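Local coordinates for protein alpha-galactosidase (Thermus thermophilus, PDB 6LCJ) that probably hydrolyses terminal alpha-galactosyl units from galactosides as a thermostable, hexameric glycosidase of family GH36, at residues Asp210-Pro213 against Arg214-Phe218; Ser438-Pro442 against Glu443-Arg447; Cys164-Ser168 against Phe169-Ile173. All coordinates share one frame; numbering follows the deposited sequence.

Contact 1 of 3, residues Asp210-Pro213 against Arg214-Phe218; sequences DRFP and RGMAF
Phe212 and Met216 meet because each turns CG anti to its own carbonyl carbon, at chi1 -68° in the phenylalanine, after which the methionine chain folds back at chi2 and chi3. That double bend delivers SD to the phenylalanine ring, 3.8 Å from Phe212 CD2 and 4.0 Å from Phe212 CG. The sulfur lies 4.5 Å from the ring centroid, a Met-aromatic contact made at a slant, 41° off the ring normal. Met216 CE is also near, 4.1 Å from Phe212 CD2.

Four residues of backbone set up this meeting. Phe212 to Gly215 form a type I beta turn, closed by Gly215 N donating to Phe212 O at 3.0 Å with an N-H...O angle of 157°. The donor comes from above the carbonyl plane. Pro213 and Arg214 occupy the corners of the turn, and Gly215 leaves it with positive phi, a conformation in which a side chain would collide with the preceding carbonyl oxygen. Gly215 is also the N-cap of the helix that opens with Met216.

The side chain of Arg214 bends at chi3 and lies along Phe218. Phe218 CE2 stands 3.4 Å above the Arg214 guanidinium plane, over its centre, while Arg214 NH2 forms a salt bridge with Glu175 of helix 175-185. Beyond the turn, Phe212 and Met216 both pack on Trp199, and Met216 also reaches Trp296 of helix 280-296. The arrangement is a beta turn leading into an N-cap, here starting helix 216-224, one of the outer helices of a TIM-barrel domain.

Contact 2 of 3, residues Ser438-Pro442 against Glu443-Arg447; sequences SWLLP and EEKGR
Glu444 reaches back from the first turn of its helix to the residues that precede it, and its side chain can be traced atom by atom. Glu444 CB lies 3.4 Å from Leu441 O and 4.0 Å from Leu440 CD2. CG takes the place anti to the carbonyl carbon (chi1 -63°), and the extended chain beyond it brings Glu444 CD to 3.8 Å from Leu441 N. At the tip the two oxygens part company. Glu444 OE1 accepts from Leu441 N at 2.9 Å, with an N-H...O angle of 159°, and is met from above the carboxylate plane. Glu444 OE2 passes Leu441 CD1 and is hydrogen-bonded to Thr408 OG1.

Leu441 is the N-cap and Glu444 the third residue of the helix, so the side-chain bond is the half of a capping box that such a glutamate can supply. The backbone answers in the other direction: Lys445 N donates to Leu441 O at 2.9 Å, and Gly446 N to Pro442 O at 3.2 Å. An alanine in place of Glu444 would probably leave Leu441 N without its carboxylate acceptor and take from Thr408 OG1 the bond to OE2, so that the residues before the helix are held less firmly.

Lys445 lies across Leu440, its CG 3.8 Å from Leu440 CB, while NZ bonds to Pro437 O. Arg409 of a second subunit packs on Leu441. The contact thus forms the entry from the loop after strand 431-433, the strand beside 161-164 in the parallel sheet, into helix 442-453.

Contact 3 of 3, residues Cys164-Ser168 against Phe169-Ile173; sequences CSWYS and FYTRI
Trp166 and Tyr170 form the dense half of this turn, packed edge-to-face with ring planes at 66° and the tyrosine edge directed at the indole face. Tyr170 CD1 comes within 3.3 Å of Trp166 CE2, and Tyr170 CA sits over the six-membered ring, 4.0 Å from its centroid, in a CH-pi contact. The indole gets there with CG anti to the backbone N (chi1 178°), lying back alongside the chain that leaves the short helix. Trp166 O accepts from Tyr170 N at 2.9 Å, and the same oxygen lies over the centre of the Tyr170 ring in close packing. Thr171 CG2 extends the apolar patch, beside Trp166 CZ3.

The contact is looser toward Ser165 and Ile173. Ser165 CB and Ile173 CG2 are 4.0 Å apart, and polar groups there are joined through a water that lies 2.9 Å from Ser165 OG and donates to Tyr170 O at 2.6 Å. Ser165 OG also bonds to Asp196 N.

In the backbone Phe169 N donates to Ser165 O, and Ser168 OG bonds to Ser434 O. The chemistry suggests a division of labour: ring contacts and one backbone bond probably hold the aromatic pair, the water satisfies Tyr170 O, and the serine hydroxyls tie the segment to neighbouring loops.

Contact 3 lies between the other two, its centre 16 Å from that of contact 1 and 18 Å from that of contact 2. Arg211 NE probably hydrogen-bonds Ile173 O at 2.9 Å, joining 210-213 to 169-173. On the other side the indole of Trp439 packs against the helical turn of contact 3, its CH2 3.5 Å from Ser168 O, and meets the Phe169 ring edge-to-face. Contacts 1 and 2 do not touch; their nearest atoms are about 14 Å apart. Contact 2 follows barrel strand 431-433; contact 1 lies between 192-195 and 229-234. Contact 3 leaves the C-terminal end of strand 161-164, where TIM-barrel glycosidases carry their active site, so it may lie near the pocket, though no ligand is bound.

Contact 1 of 3, residues Asp210-Pro213 against Arg214-Phe218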
# COMPACT_ATOMS: atom_id res chain seq x y z
N ASP E 210 -44.39 -25.19 10.91
CA ASP E 210 -45.43 -26.02 10.32
C ASP E 210 -45.22 -27.50 10.56
O ASP E 210 -46.19 -28.26 10.57
CB ASP E 210 -45.51 -25.74 8.82
CG ASP E 210 -46.31 -24.49 8.51
OD1 ASP E 210 -46.99 -23.99 9.44
OD2 ASP E 210 -46.25 -24.01 7.36
N ARG E 211 -43.98 -27.93 10.76
CA ARG E 211 -43.70 -29.34 10.99
C ARG E 211 -44.02 -29.78 12.42
O ARG E 211 -43.81 -30.95 12.74
CB ARG E 211 -42.24 -29.63 10.63
CG ARG E 211 -41.86 -29.07 9.25
CD ARG E 211 -40.48 -29.51 8.79
NE ARG E 211 -39.42 -29.15 9.72
CZ ARG E 211 -38.80 -27.97 9.74
NH1 ARG E 211 -39.13 -27.03 8.87
NH2 ARG E 211 -37.83 -27.74 10.64
N PHE E 212 -44.55 -28.89 13.26
CA PHE E 212 -45.02 -29.25 14.61
C PHE E 212 -46.47 -28.80 14.81
O PHE E 212 -46.77 -28.01 15.71
CB PHE E 212 -44.10 -28.66 15.67
CG PHE E 212 -42.73 -29.26 15.68
CD1 PHE E 212 -41.80 -28.93 14.69
CD2 PHE E 212 -42.37 -30.20 16.62
CE1 PHE E 212 -40.55 -29.51 14.67
CE2 PHE E 212 -41.12 -30.78 16.60
CZ PHE E 212 -40.21 -30.44 15.62
N PRO E 213 -47.40 -29.32 14.00
CA PRO E 213 -48.77 -28.75 14.00
C PRO E 213 -49.49 -28.85 15.34
O PRO E 213 -50.27 -27.95 15.65
CB PRO E 213 -49.49 -29.55 12.91
CG PRO E 213 -48.68 -30.79 12.73
CD PRO E 213 -47.26 -30.40 13.00
N ARG E 214 -49.28 -29.89 16.13
CA ARG E 214 -50.02 -29.95 17.39
C ARG E 214 -49.36 -29.15 18.51
O ARG E 214 -49.88 -29.15 19.63
CB ARG E 214 -50.23 -31.41 17.82
CG ARG E 214 -51.40 -32.09 17.11
CD ARG E 214 -51.41 -33.60 17.26
NE ARG E 214 -50.35 -34.22 16.46
CZ ARG E 214 -50.10 -35.52 16.42
NH1 ARG E 214 -50.83 -36.37 17.12
NH2 ARG E 214 -49.10 -35.97 15.66
N GLY E 215 -48.25 -28.47 18.24
CA GLY E 215 -47.65 -27.60 19.23
C GLY E 215 -46.71 -28.32 20.18
O GLY E 215 -46.73 -29.55 20.33
N MET E 216 -45.87 -27.53 20.85
CA MET E 216 -44.78 -28.10 21.63
C MET E 216 -45.27 -28.70 22.93
O MET E 216 -44.63 -29.63 23.45
CB MET E 216 -43.70 -27.04 21.90
CG MET E 216 -43.13 -26.42 20.64
SD MET E 216 -42.63 -27.61 19.37
CE MET E 216 -41.27 -28.45 20.19
N ALA E 217 -46.37 -28.22 23.49
CA ALA E 217 -46.84 -28.78 24.76
C ALA E 217 -47.35 -30.20 24.57
O ALA E 217 -47.25 -31.01 25.49
CB ALA E 217 -47.92 -27.89 25.36
N PHE E 218 -47.89 -30.51 23.39
CA PHE E 218 -48.35 -31.85 23.10
C PHE E 218 -47.19 -32.84 23.02
O PHE E 218 -47.21 -33.90 23.66
CB PHE E 218 -49.14 -31.84 21.78
CG PHE E 218 -49.26 -33.18 21.14
CD1 PHE E 218 -50.19 -34.10 21.60
CD2 PHE E 218 -48.46 -33.52 20.05
CE1 PHE E 218 -50.31 -35.35 21.01
CE2 PHE E 218 -48.57 -34.76 19.44
CZ PHE E 218 -49.50 -35.69 19.92

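Contact 2 of 3, residues Ser438-Pro442 against Glu443-Arg447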
# COMPACT_ATOMS: atom_id res chain seq x y z
N SER E 438 -33.27 -46.93 15.39
CA SER E 438 -33.42 -47.61 14.11
C SER E 438 -32.22 -47.45 13.18
O SER E 438 -32.16 -48.15 12.17
CB SER E 438 -34.69 -47.12 13.41
OG SER E 438 -34.63 -45.73 13.16
N TRP E 439 -31.26 -46.57 13.49
CA TRP E 439 -30.03 -46.49 12.71
C TRP E 439 -28.94 -47.39 13.25
O TRP E 439 -27.87 -47.51 12.62
CB TRP E 439 -29.50 -45.06 12.68
CG TRP E 439 -30.32 -44.08 11.92
CD1 TRP E 439 -31.56 -44.28 11.40
CD2 TRP E 439 -29.96 -42.73 11.61
NE1 TRP E 439 -31.99 -43.13 10.78
CE2 TRP E 439 -31.02 -42.17 10.89
CE3 TRP E 439 -28.84 -41.94 11.87
CZ2 TRP E 439 -31.00 -40.86 10.42
CZ3 TRP E 439 -28.82 -40.64 11.40
CH2 TRP E 439 -29.89 -40.11 10.69
N LEU E 440 -29.16 -48.01 14.41
CA LEU E 440 -28.17 -48.85 15.08
C LEU E 440 -28.30 -50.30 14.64
O LEU E 440 -29.40 -50.84 14.57
CB LEU E 440 -28.35 -48.75 16.59
CG LEU E 440 -28.15 -47.39 17.27
CD1 LEU E 440 -28.33 -47.54 18.77
CD2 LEU E 440 -26.77 -46.84 16.94
N LEU E 441 -27.16 -50.94 14.36
CA LEU E 441 -27.12 -52.39 14.24
C LEU E 441 -27.36 -53.03 15.61
O LEU E 441 -27.25 -52.36 16.64
CB LEU E 441 -25.78 -52.84 13.66
CG LEU E 441 -25.40 -52.26 12.28
CD1 LEU E 441 -23.97 -52.62 11.91
CD2 LEU E 441 -26.36 -52.72 11.22
N PRO E 442 -27.72 -54.32 15.65
CA PRO E 442 -27.94 -55.00 16.95
C PRO E 442 -26.76 -54.94 17.91
O PRO E 442 -26.95 -54.69 19.11
CB PRO E 442 -28.24 -56.45 16.53
CG PRO E 442 -28.86 -56.30 15.18
CD PRO E 442 -28.19 -55.13 14.51
N GLU E 443 -25.55 -55.20 17.43
CA GLU E 443 -24.34 -55.00 18.21
C GLU E 443 -24.29 -53.60 18.82
O GLU E 443 -23.87 -53.45 19.97
CB GLU E 443 -23.13 -55.24 17.31
CG GLU E 443 -21.81 -54.87 17.92
CD GLU E 443 -21.29 -53.49 17.50
OE1 GLU E 443 -21.50 -53.08 16.31
OE2 GLU E 443 -20.69 -52.82 18.37
N GLU E 444 -24.69 -52.58 18.06
CA GLU E 444 -24.62 -51.19 18.53
C GLU E 444 -25.70 -50.87 19.55
O GLU E 444 -25.45 -50.13 20.50
CB GLU E 444 -24.70 -50.25 17.32
CG GLU E 444 -23.50 -50.45 16.37
CD GLU E 444 -23.64 -49.77 15.01
OE1 GLU E 444 -24.76 -49.36 14.64
OE2 GLU E 444 -22.62 -49.65 14.31
N LYS E 445 -26.89 -51.45 19.39
CA LYS E 445 -27.95 -51.29 20.38
C LYS E 445 -27.51 -51.79 21.74
O LYS E 445 -27.77 -51.14 22.77
CB LYS E 445 -29.20 -52.04 19.94
CG LYS E 445 -29.92 -51.39 18.80
CD LYS E 445 -31.32 -51.96 18.61
CE LYS E 445 -31.73 -51.83 17.16
NZ LYS E 445 -32.97 -51.05 17.06
N GLY E 446 -26.89 -52.97 21.77
CA GLY E 446 -26.42 -53.52 23.03
C GLY E 446 -25.35 -52.65 23.66
O GLY E 446 -25.33 -52.46 24.88
N ARG E 447 -24.46 -52.10 22.84
CA ARG E 447 -23.42 -51.23 23.39
C ARG E 447 -24.02 -49.97 23.98
O ARG E 447 -23.60 -49.53 25.05
CB ARG E 447 -22.39 -50.90 22.33
CG ARG E 447 -21.28 -51.91 22.34
CD ARG E 447 -20.38 -51.76 21.18
NE ARG E 447 -19.55 -50.57 21.28
CZ ARG E 447 -19.58 -49.58 20.40
NH1 ARG E 447 -20.40 -49.65 19.35
NH2 ARG E 447 -18.79 -48.53 20.56

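Contact 3 of 3, residues Cys164-Ser168 against Phe169-Ile173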
# COMPACT_ATOMS: atom_id res chain seq x y z
N CYS E 164 -30.82 -36.74 22.18
CA CYS E 164 -30.80 -35.40 21.59
C CYS E 164 -30.99 -35.53 20.09
O CYS E 164 -30.40 -36.41 19.46
CB CYS E 164 -29.45 -34.69 21.94
SG CYS E 164 -29.10 -33.12 21.12
N SER E 165 -31.80 -34.66 19.49
CA SER E 165 -32.09 -34.82 18.07
C SER E 165 -31.02 -34.22 17.15
O SER E 165 -31.05 -34.49 15.95
CB SER E 165 -33.44 -34.18 17.71
OG SER E 165 -33.48 -32.79 18.01
N TRP E 166 -30.09 -33.42 17.68
CA TRP E 166 -29.31 -32.56 16.79
C TRP E 166 -28.37 -33.37 15.90
O TRP E 166 -28.31 -33.16 14.68
CB TRP E 166 -28.52 -31.52 17.60
CG TRP E 166 -27.67 -30.66 16.70
CD1 TRP E 166 -26.31 -30.66 16.62
CD2 TRP E 166 -28.14 -29.72 15.71
NE1 TRP E 166 -25.90 -29.76 15.67
CE2 TRP E 166 -26.99 -29.17 15.09
CE3 TRP E 166 -29.40 -29.29 15.30
CZ2 TRP E 166 -27.08 -28.22 14.09
CZ3 TRP E 166 -29.47 -28.34 14.29
CH2 TRP E 166 -28.33 -27.82 13.70
N TYR E 167 -27.62 -34.30 16.48
CA TYR E 167 -26.52 -34.93 15.76
C TYR E 167 -26.95 -36.14 14.95
O TYR E 167 -26.11 -36.96 14.60
CB TYR E 167 -25.42 -35.31 16.73
CG TYR E 167 -24.82 -34.13 17.40
CD1 TYR E 167 -23.84 -33.37 16.76
CD2 TYR E 167 -25.26 -33.73 18.66
CE1 TYR E 167 -23.28 -32.27 17.37
CE2 TYR E 167 -24.71 -32.63 19.27
CZ TYR E 167 -23.72 -31.92 18.63
OH TYR E 167 -23.16 -30.85 19.25
N SER E 168 -28.23 -36.25 14.62
CA SER E 168 -28.65 -37.22 13.62
C SER E 168 -29.54 -36.54 12.58
O SER E 168 -29.33 -36.71 11.38
CB SER E 168 -29.38 -38.40 14.28
OG SER E 168 -30.27 -37.93 15.28
N PHE E 169 -30.51 -35.74 13.02
CA PHE E 169 -31.43 -35.11 12.07
C PHE E 169 -31.12 -33.65 11.79
O PHE E 169 -31.62 -33.11 10.80
CB PHE E 169 -32.86 -35.22 12.58
CG PHE E 169 -33.30 -36.63 12.85
CD1 PHE E 169 -33.51 -37.50 11.80
CD2 PHE E 169 -33.50 -37.07 14.14
CE1 PHE E 169 -33.92 -38.80 12.04
CE2 PHE E 169 -33.90 -38.37 14.40
CZ PHE E 169 -34.11 -39.24 13.35
N TYR E 170 -30.31 -32.99 12.62
CA TYR E 170 -30.01 -31.56 12.51
C TYR E 170 -31.34 -30.81 12.46
O TYR E 170 -32.22 -31.11 13.29
CB TYR E 170 -29.04 -31.34 11.35
CG TYR E 170 -27.67 -31.87 11.70
CD1 TYR E 170 -26.75 -31.07 12.36
CD2 TYR E 170 -27.33 -33.20 11.46
CE1 TYR E 170 -25.50 -31.55 12.72
CE2 TYR E 170 -26.07 -33.70 11.83
CZ TYR E 170 -25.17 -32.86 12.46
OH TYR E 170 -23.91 -33.30 12.84
N THR E 171 -31.54 -29.86 11.54
CA THR E 171 -32.77 -29.07 11.53
C THR E 171 -33.94 -29.79 10.87
O THR E 171 -35.06 -29.27 10.92
CB THR E 171 -32.57 -27.72 10.81
OG1 THR E 171 -31.99 -27.94 9.52
CG2 THR E 171 -31.67 -26.77 11.60
N ARG E 172 -33.73 -30.97 10.26
CA ARG E 172 -34.80 -31.72 9.61
C ARG E 172 -35.60 -32.53 10.63
O ARG E 172 -35.66 -33.75 10.59
CB ARG E 172 -34.25 -32.65 8.55
CG ARG E 172 -33.03 -32.14 7.81
CD ARG E 172 -33.42 -31.03 6.86
NE ARG E 172 -34.26 -31.55 5.78
CZ ARG E 172 -33.80 -32.02 4.62
NH1 ARG E 172 -32.50 -32.03 4.36
NH2 ARG E 172 -34.66 -32.48 3.71
N ILE E 173 -36.22 -31.83 11.58
CA ILE E 173 -37.03 -32.50 12.59
C ILE E 173 -38.49 -32.11 12.38
O ILE E 173 -38.81 -31.08 11.78
CB ILE E 173 -36.61 -32.17 14.03
CG1 ILE E 173 -36.39 -30.67 14.22
CG2 ILE E 173 -35.37 -32.99 14.41
CD1 ILE E 173 -36.36 -30.25 15.68
O HOH W 1 -32.53 -31.12 15.83